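Side-chain contact in lithostathine-1-alpha (Homo sapiens, PDB 1QDD), which might inhibit spontaneous calcium carbonate precipitation and may be associated with regeneration of pancreas and brain: residues D39-C42 with Q43-S47. The protein carries 1 engineered substitution. Residues are numbered along the deposited sequence; the frame is centred on the assembly and turned at random.
Sequences DLYC and QNMNS
M45 folds back over the ring of Y41, one helical turn earlier, where helix 35-44 ends. Its CG lies 4.2 Å from the centroid of the Y41 ring, 27° off the normal, a CH-pi contact over the face. M45 SD is 5.0 Å from the same centroid, above the face at a distance, which makes this also a Met-aromatic contact. A bend at chi2 (-49°) curls the M45 chain round so that its methyl CE returns to the ring, 3.6 Å from Y41 CE1. The backbone bond from M45 N to Y41 O is long and bent (3.3 Å, N-H...O 141°), and M45 already has non-helical backbone angles. One water then donates to both C42 O and M45 O, at 2.8 and 2.7 Å, bridging two carbonyls that cannot bond each other. Two residues earlier, Q43 N donates to D39 O at 3.0 Å. Q43 CG, set beside its own backbone N, packs 3.3 Å from D39 O, and the extended chain beyond it crosses the D39 side chain, with amide and carboxylate planes steeply inclined. D39 OD1 itself is gripped by L50 N, S92 OG and N49 ND2. Helix 35-44 of this C-type lectin domain thus lies against the main sheet: C42 is disulfide-bonded to C140 of strand 136-143, and Y41 and M45 both rest on Y27 of strand 24-33.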
loop_
_atom_site.group_PDB
_atom_site.type_symbol
_atom_site.label_atom_id
_atom_site.label_comp_id
_atom_site.label_asym_id
_atom_site.label_seq_id
_atom_site.Cartn_x
_atom_site.Cartn_y
_atom_site.Cartn_z
ATOM N N ASP A 39 3.120 -7.306 4.709
ATOM C CA ASP A 39 3.259 -7.736 3.316
ATOM C C ASP A 39 2.949 -9.224 3.156
ATOM O O ASP A 39 2.304 -9.602 2.170
ATOM C CB ASP A 39 4.644 -7.388 2.782
ATOM C CG ASP A 39 4.733 -7.491 1.276
ATOM O OD1 ASP A 39 4.070 -6.727 0.548
ATOM O OD2 ASP A 39 5.484 -8.364 0.776
ATOM N N LEU A 40 3.336 -10.054 4.110
ATOM C CA LEU A 40 2.997 -11.483 4.067
ATOM C C LEU A 40 1.504 -11.708 4.149
ATOM O O LEU A 40 0.962 -12.563 3.429
ATOM C CB LEU A 40 3.745 -12.233 5.177
ATOM C CG LEU A 40 5.248 -12.423 4.966
ATOM C CD1 LEU A 40 5.903 -12.996 6.218
ATOM C CD2 LEU A 40 5.550 -13.306 3.765
ATOM N N TYR A 41 0.756 -10.950 4.960
ATOM C CA TYR A 41 -0.692 -11.067 5.014
ATOM C C TYR A 41 -1.265 -10.784 3.633
ATOM O O TYR A 41 -2.121 -11.508 3.096
ATOM C CB TYR A 41 -1.308 -10.127 6.072
ATOM C CG TYR A 41 -2.818 -10.217 6.144
ATOM C CD1 TYR A 41 -3.448 -10.988 7.124
ATOM C CD2 TYR A 41 -3.647 -9.560 5.249
ATOM C CE1 TYR A 41 -4.831 -11.090 7.184
ATOM C CE2 TYR A 41 -5.016 -9.669 5.290
ATOM C CZ TYR A 41 -5.610 -10.430 6.268
ATOM O OH TYR A 41 -6.992 -10.530 6.305
ATOM N N CYS A 42 -0.808 -9.686 3.002
ATOM C CA CYS A 42 -1.305 -9.341 1.680
ATOM C C CYS A 42 -1.021 -10.423 0.643
ATOM O O CYS A 42 -1.854 -10.661 -0.246
ATOM C CB CYS A 42 -0.739 -8.015 1.199
ATOM S SG CYS A 42 -1.029 -6.540 2.184
ATOM N N GLN A 43 0.134 -11.075 0.724
ATOM C CA GLN A 43 0.492 -12.146 -0.204
ATOM C C GLN A 43 -0.418 -13.351 -0.009
ATOM O O GLN A 43 -0.782 -14.041 -0.969
ATOM C CB GLN A 43 1.953 -12.559 0.014
ATOM C CG GLN A 43 2.985 -11.545 -0.422
ATOM C CD GLN A 43 4.431 -11.953 -0.267
ATOM O OE1 GLN A 43 5.252 -11.183 0.243
ATOM N NE2 GLN A 43 4.765 -13.152 -0.723
ATOM N N ASN A 44 -0.749 -13.658 1.240
ATOM C CA ASN A 44 -1.563 -14.831 1.561
ATOM C C ASN A 44 -2.994 -14.699 1.089
ATOM O O ASN A 44 -3.640 -15.735 0.826
ATOM C CB ASN A 44 -1.495 -15.119 3.059
ATOM C CG ASN A 44 -0.174 -15.658 3.555
ATOM O OD1 ASN A 44 0.629 -16.200 2.799
ATOM N ND2 ASN A 44 0.078 -15.499 4.849
ATOM N N MET A 45 -3.565 -13.504 0.956
ATOM C CA MET A 45 -4.931 -13.324 0.490
ATOM C C MET A 45 -5.006 -12.858 -0.950
ATOM O O MET A 45 -4.917 -11.681 -1.316
ATOM C CB MET A 45 -5.674 -12.338 1.406
ATOM C CG MET A 45 -5.461 -12.532 2.892
ATOM S SD MET A 45 -5.684 -14.216 3.476
ATOM C CE MET A 45 -5.688 -14.013 5.247
ATOM N N ASN A 46 -5.304 -13.792 -1.860
ATOM C CA ASN A 46 -5.470 -13.541 -3.278
ATOM C C ASN A 46 -4.189 -13.012 -3.912
ATOM O O ASN A 46 -4.224 -12.216 -4.842
ATOM C CB ASN A 46 -6.646 -12.589 -3.530
ATOM C CG ASN A 46 -7.938 -13.041 -2.877
ATOM O OD1 ASN A 46 -8.477 -12.387 -1.976
ATOM N ND2 ASN A 46 -8.419 -14.198 -3.301
ATOM N N SER A 47 -3.045 -13.468 -3.411
ATOM C CA SER A 47 -1.737 -13.187 -3.964
ATOM C C SER A 47 -1.515 -11.730 -4.311
ATOM O O SER A 47 -1.117 -11.343 -5.413
ATOM C CB SER A 47 -1.549 -14.131 -5.169
ATOM O OG SER A 47 -1.751 -15.470 -4.703
HETATM O O HOH W 1 -4.263 -9.177 -0.481
#